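Local structure of prephenate dehydrogenase (3KTD) at the interface of chains A and B. The protein probably catalyses the NAD(P)-dependent oxidative decarboxylation of prephenate to 4-hydroxyphenylpyruvate in tyrosine biosynthesis. Residues are numbered along the deposited sequence; one frame, centred on the assembly and turned at random. Chains: chain A/B, Prephenate dehydrogenase.

Contact 1: the interface of chains A and B. Residues chain A 204, 207, 211, 263; chain B 259, 262-263, 280.
The chi1 of A:Thr207, -51°, sets its methyl CG2 opposite the backbone N and its hydroxyl OG1 opposite the carbonyl carbon, and with this fork the threonine meets B:Leu263, B:Ala259 and B:Ile262 across the interface. B:Leu263 answers with CG opposite its own carbonyl carbon (chi1 -70°), which sends its two methyls toward chain A at about a right angle to the threonine. CD2 lies over the hydroxyl, while CD1 is turned toward A:Leu263, the same residue of the other chain, and the two CD1 methyls meet at 3.8 Å, again with the side chains nearly perpendicular. A:Leu204 comes in between the threonine and A:Leu263, its CD2 4.0 Å from CD2 of B:Leu263 and nearly as near its CD1, so that the B leucine is touched by A:Thr207, A:Leu204 and A:Leu263.

The threonine methyl rests on the backbone of helix 249-271, with CG2 3.7 Å from CA of B:Ala259; the small alanine probably lets helix 187-214 of chain A come this near. B:Ile262 runs past A:Thr207 in the opposite direction, its CG2 3.8 Å from the threonine CG2. One turn further along the A helix, A:Val211 uses CG2 to touch CD1 of B:Ile262 at 3.8 Å and the backbone of B:Ala259. The patch thus illustrates how branched and short side chains can mesh two helices by methyl packing. Within the two-fold related pair of chains, it joins helix 187-214 to helix 249-271 and brings the paired 263 leucines together, probably helping to hold the dimer.

Contact 2: the interface of chains A and B. Residues chain A 203, 206-207, 241, 245; chain B 263, 277, 280.
B:Leu280 and A:Ile203 pack against each other in the helical region characteristic of the dimerization domain of prephenate dehydrogenases, and with B:Ile277 they bury much of the surface of this patch. Two branches of the A isoleucine do the touching. Its CD1 and CG2 methyls both reach CD2 of B:Leu280, CD1 at 3.7 Å, and the side chains cross at about a right angle. The leucine is brought there by chi1 -173°, which carries CG away from the backbone N and projects both methyls from helix 278-292 toward helix 187-214 of chain A. Next to the isoleucine on the same helix, A:Glu206 places its CB 3.8 Å from CG of B:Leu280. This acidic residue therefore contributes the aliphatic base of its side chain to the contact, while the chain bends at chi2 and carries the carboxylate away from the leucine.

B:Ile277, in the loop just before helix 278-292, reaches chain A through the end of its longer branch. Its CD1 comes within 3.8 Å of CD1 of A:Ile203 and 3.7 Å of CB of A:Cys245, which brings helix 238-247 of chain A into the same apolar cluster. Toward the other end of the patch, CG2 of A:Ile203 meets CD2 of B:Leu263 at 3.7 Å, so the isoleucine bridges helix 249-271, the loop at B:Ile277 and helix 278-292 of the partner. At the same edge, the hydroxyl OG1 of A:Thr207 donates a hydrogen bond of 2.8 Å to the backbone O of A:Ile203, one turn earlier. The donor sits above the carbonyl plane, 38° out of it, and the bond helps fix the rotation of the threonine.

Contact 1: the interface of chains A and B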
ATOM      1  N   LEU A 204       9.766  -3.360  -2.836  1.00 32.32           N
ATOM      2  CA  LEU A 204       9.630  -2.624  -1.586  1.00 31.39           C
ATOM      3  C   LEU A 204       8.669  -3.330  -0.632  1.00 31.69           C
ATOM      4  O   LEU A 204       8.893  -3.343   0.581  1.00 32.03           O
ATOM      5  CB  LEU A 204       9.159  -1.194  -1.841  1.00 30.98           C
ATOM      6  CG  LEU A 204      10.079  -0.295  -2.676  1.00 30.99           C
ATOM      7  CD1 LEU A 204       9.443   1.051  -2.916  1.00 28.48           C
ATOM      8  CD2 LEU A 204      11.434  -0.116  -2.019  1.00 32.16           C
ATOM      9  N   THR A 207      10.512  -6.200   1.014  1.00 31.88           N
ATOM     10  CA  THR A 207      11.484  -5.631   1.928  1.00 32.16           C
ATOM     11  C   THR A 207      10.842  -5.223   3.243  1.00 32.70           C
ATOM     12  O   THR A 207      11.382  -5.499   4.311  1.00 32.84           O
ATOM     13  CB  THR A 207      12.161  -4.391   1.319  1.00 32.13           C
ATOM     14  OG1 THR A 207      12.655  -4.702   0.011  1.00 31.69           O
ATOM     15  CG2 THR A 207      13.311  -3.929   2.204  1.00 29.11           C
ATOM     16  N   VAL A 211      11.553  -6.603   7.195  1.00 31.33           N
ATOM     17  CA  VAL A 211      11.953  -5.683   8.265  1.00 31.62           C
ATOM     18  C   VAL A 211      10.943  -5.686   9.420  1.00 32.05           C
ATOM     19  O   VAL A 211      11.322  -5.560  10.591  1.00 32.35           O
ATOM     20  CB  VAL A 211      12.177  -4.245   7.753  1.00 31.61           C
ATOM     21  CG1 VAL A 211      12.543  -3.300   8.913  1.00 28.76           C
ATOM     22  CG2 VAL A 211      13.274  -4.228   6.684  1.00 29.95           C
ATOM     23  N   LEU A 263      16.437   7.153  -0.625  1.00 33.04           N
ATOM     24  CA  LEU A 263      16.536   6.592   0.723  1.00 34.41           C
ATOM     25  C   LEU A 263      17.862   6.932   1.416  1.00 36.46           C
ATOM     26  O   LEU A 263      17.895   7.091   2.631  1.00 36.93           O
ATOM     27  CB  LEU A 263      16.322   5.073   0.707  1.00 33.37           C
ATOM     28  CG  LEU A 263      14.874   4.626   0.538  1.00 31.73           C
ATOM     29  CD1 LEU A 263      14.806   3.154   0.141  1.00 29.43           C
ATOM     30  CD2 LEU A 263      14.077   4.897   1.807  1.00 25.86           C
TER
ATOM     31  N   ALA B 259      16.318  -2.310   5.757  1.00 34.17           N
ATOM     32  CA  ALA B 259      15.688  -2.191   4.452  1.00 34.51           C
ATOM     33  C   ALA B 259      16.757  -2.041   3.370  1.00 34.79           C
ATOM     34  O   ALA B 259      16.713  -2.735   2.355  1.00 35.22           O
ATOM     35  CB  ALA B 259      14.727  -1.012   4.422  1.00 34.08           C
ATOM     36  N   ILE B 262      18.636  -5.248   2.571  1.00 33.72           N
ATOM     37  CA  ILE B 262      17.792  -6.109   1.741  1.00 33.94           C
ATOM     38  C   ILE B 262      17.713  -5.611   0.299  1.00 34.32           C
ATOM     39  O   ILE B 262      17.825  -6.389  -0.643  1.00 33.38           O
ATOM     40  CB  ILE B 262      16.368  -6.192   2.317  1.00 33.54           C
ATOM     41  CG1 ILE B 262      16.383  -6.919   3.660  1.00 31.91           C
ATOM     42  CG2 ILE B 262      15.448  -6.914   1.357  1.00 32.46           C
ATOM     43  CD1 ILE B 262      15.124  -6.733   4.448  1.00 29.46           C
ATOM     44  N   LEU B 263      17.536  -4.306   0.146  1.00 35.57           N
ATOM     45  CA  LEU B 263      17.392  -3.703  -1.168  1.00 36.93           C
ATOM     46  C   LEU B 263      18.676  -3.799  -2.007  1.00 38.49           C
ATOM     47  O   LEU B 263      18.601  -4.044  -3.220  1.00 38.94           O
ATOM     48  CB  LEU B 263      16.888  -2.256  -1.039  1.00 37.09           C
ATOM     49  CG  LEU B 263      15.428  -2.104  -0.568  1.00 36.46           C
ATOM     50  CD1 LEU B 263      15.088  -0.657  -0.240  1.00 33.97           C
ATOM     51  CD2 LEU B 263      14.457  -2.645  -1.610  1.00 36.36           C
ATOM     52  N   LEU B 280      14.800 -12.730  -1.707  1.00 40.31           N
ATOM     53  CA  LEU B 280      13.863 -11.663  -1.375  1.00 39.17           C
ATOM     54  C   LEU B 280      12.414 -12.115  -1.469  1.00 38.34           C
ATOM     55  O   LEU B 280      11.647 -11.964  -0.515  1.00 38.42           O
ATOM     56  CB  LEU B 280      14.073 -10.458  -2.293  1.00 39.29           C
ATOM     57  CG  LEU B 280      13.257  -9.220  -1.910  1.00 39.81           C
ATOM     58  CD1 LEU B 280      13.586  -8.817  -0.486  1.00 38.78           C
ATOM     59  CD2 LEU B 280      13.505  -8.071  -2.875  1.00 39.88           C
TER

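Contact 2: the interface of chains A and B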
ATOM      1  N   ILE A 203       9.105  -5.095  -4.983  1.00 32.97           N
ATOM      2  CA  ILE A 203      10.371  -5.240  -4.273  1.00 32.96           C
ATOM      3  C   ILE A 203      10.296  -4.580  -2.890  1.00 32.84           C
ATOM      4  O   ILE A 203      10.705  -5.172  -1.898  1.00 32.84           O
ATOM      5  CB  ILE A 203      11.538  -4.608  -5.033  1.00 32.91           C
ATOM      6  CG1 ILE A 203      11.828  -5.357  -6.333  1.00 33.97           C
ATOM      7  CG2 ILE A 203      12.789  -4.631  -4.179  1.00 33.77           C
ATOM      8  CD1 ILE A 203      12.488  -6.699  -6.134  1.00 34.57           C
ATOM      9  N   GLU A 206       8.136  -6.627  -0.403  1.00 32.26           N
ATOM     10  CA  GLU A 206       8.838  -7.763   0.201  1.00 32.84           C
ATOM     11  C   GLU A 206       9.754  -7.250   1.328  1.00 32.42           C
ATOM     12  O   GLU A 206       9.764  -7.791   2.439  1.00 31.57           O
ATOM     13  CB  GLU A 206       9.707  -8.520  -0.821  1.00 33.08           C
ATOM     14  CG  GLU A 206       9.034  -9.003  -2.136  1.00 37.04           C
ATOM     15  CD  GLU A 206       8.008 -10.121  -1.974  1.00 38.40           C
ATOM     16  OE1 GLU A 206       7.496 -10.360  -0.855  1.00 39.56           O
ATOM     17  OE2 GLU A 206       7.696 -10.752  -3.005  1.00 41.15           O
ATOM     18  N   THR A 207      10.512  -6.200   1.014  1.00 31.88           N
ATOM     19  CA  THR A 207      11.484  -5.631   1.928  1.00 32.16           C
ATOM     20  C   THR A 207      10.842  -5.223   3.243  1.00 32.70           C
ATOM     21  O   THR A 207      11.382  -5.499   4.311  1.00 32.84           O
ATOM     22  CB  THR A 207      12.161  -4.391   1.319  1.00 32.13           C
ATOM     23  OG1 THR A 207      12.655  -4.702   0.011  1.00 31.69           O
ATOM     24  CG2 THR A 207      13.311  -3.929   2.204  1.00 29.11           C
ATOM     25  N   VAL A 241       6.510 -12.915  -8.724  1.00 47.78           N
ATOM     26  CA  VAL A 241       7.304 -11.740  -8.342  1.00 47.00           C
ATOM     27  C   VAL A 241       8.691 -11.823  -8.967  1.00 47.03           C
ATOM     28  O   VAL A 241       9.232 -10.817  -9.428  1.00 47.29           O
ATOM     29  CB  VAL A 241       7.442 -11.593  -6.808  1.00 47.02           C
ATOM     30  CG1 VAL A 241       8.251 -10.354  -6.462  1.00 46.46           C
ATOM     31  CG2 VAL A 241       6.078 -11.518  -6.147  1.00 45.59           C
ATOM     32  N   CYS A 245      10.201  -9.283 -12.088  1.00 46.06           N
ATOM     33  CA  CYS A 245      11.436  -8.559 -11.813  1.00 45.77           C
ATOM     34  C   CYS A 245      12.625  -9.035 -12.602  1.00 45.84           C
ATOM     35  O   CYS A 245      13.408  -8.214 -13.082  1.00 46.02           O
ATOM     36  CB  CYS A 245      11.750  -8.625 -10.325  1.00 45.65           C
ATOM     37  SG  CYS A 245      10.405  -7.952  -9.349  1.00 45.59           S
TER
ATOM     38  N   LEU B 263      17.536  -4.306   0.146  1.00 35.57           N
ATOM     39  CA  LEU B 263      17.392  -3.703  -1.168  1.00 36.93           C
ATOM     40  C   LEU B 263      18.676  -3.799  -2.007  1.00 38.49           C
ATOM     41  O   LEU B 263      18.601  -4.044  -3.220  1.00 38.94           O
ATOM     42  CB  LEU B 263      16.888  -2.256  -1.039  1.00 37.09           C
ATOM     43  CG  LEU B 263      15.428  -2.104  -0.568  1.00 36.46           C
ATOM     44  CD1 LEU B 263      15.088  -0.657  -0.240  1.00 33.97           C
ATOM     45  CD2 LEU B 263      14.457  -2.645  -1.610  1.00 36.36           C
ATOM     46  N   ILE B 277      16.237 -13.034  -7.729  1.00 41.77           N
ATOM     47  CA  ILE B 277      15.776 -12.526  -6.428  1.00 40.97           C
ATOM     48  C   ILE B 277      14.977 -13.601  -5.682  1.00 40.92           C
ATOM     49  O   ILE B 277      13.932 -13.327  -5.087  1.00 39.97           O
ATOM     50  CB  ILE B 277      14.952 -11.206  -6.531  1.00 40.85           C
ATOM     51  CG1 ILE B 277      13.699 -11.379  -7.398  1.00 40.85           C
ATOM     52  CG2 ILE B 277      15.820 -10.081  -7.085  1.00 40.64           C
ATOM     53  CD1 ILE B 277      12.654 -10.304  -7.171  1.00 39.59           C
ATOM     54  N   LEU B 280      14.800 -12.730  -1.707  1.00 40.31           N
ATOM     55  CA  LEU B 280      13.863 -11.663  -1.375  1.00 39.17           C
ATOM     56  C   LEU B 280      12.414 -12.115  -1.469  1.00 38.34           C
ATOM     57  O   LEU B 280      11.647 -11.964  -0.515  1.00 38.42           O
ATOM     58  CB  LEU B 280      14.073 -10.458  -2.293  1.00 39.29           C
ATOM     59  CG  LEU B 280      13.257  -9.220  -1.910  1.00 39.81           C
ATOM     60  CD1 LEU B 280      13.586  -8.817  -0.486  1.00 38.78           C
ATOM     61  CD2 LEU B 280      13.505  -8.071  -2.875  1.00 39.88           C
TER

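Contact 1 and contact 2 are neighbouring stretches of one interface, the centres of their C-alpha atoms lying about 7 Å apart. They share A:Thr207, B:Leu263 and B:Leu280, and helix 187-214 of chain A runs through both. In contact 1 this helix meets mainly helix 249-271 of the partner; in contact 2 it also faces helix 278-292 and the loop before it. One helix thereby packs against successive elements of the other chain. Because the interface is two-fold symmetric, each contact recurs with the chains exchanged, so both copies contribute the same largely apolar packing, which suits the dimerization role expected of this region.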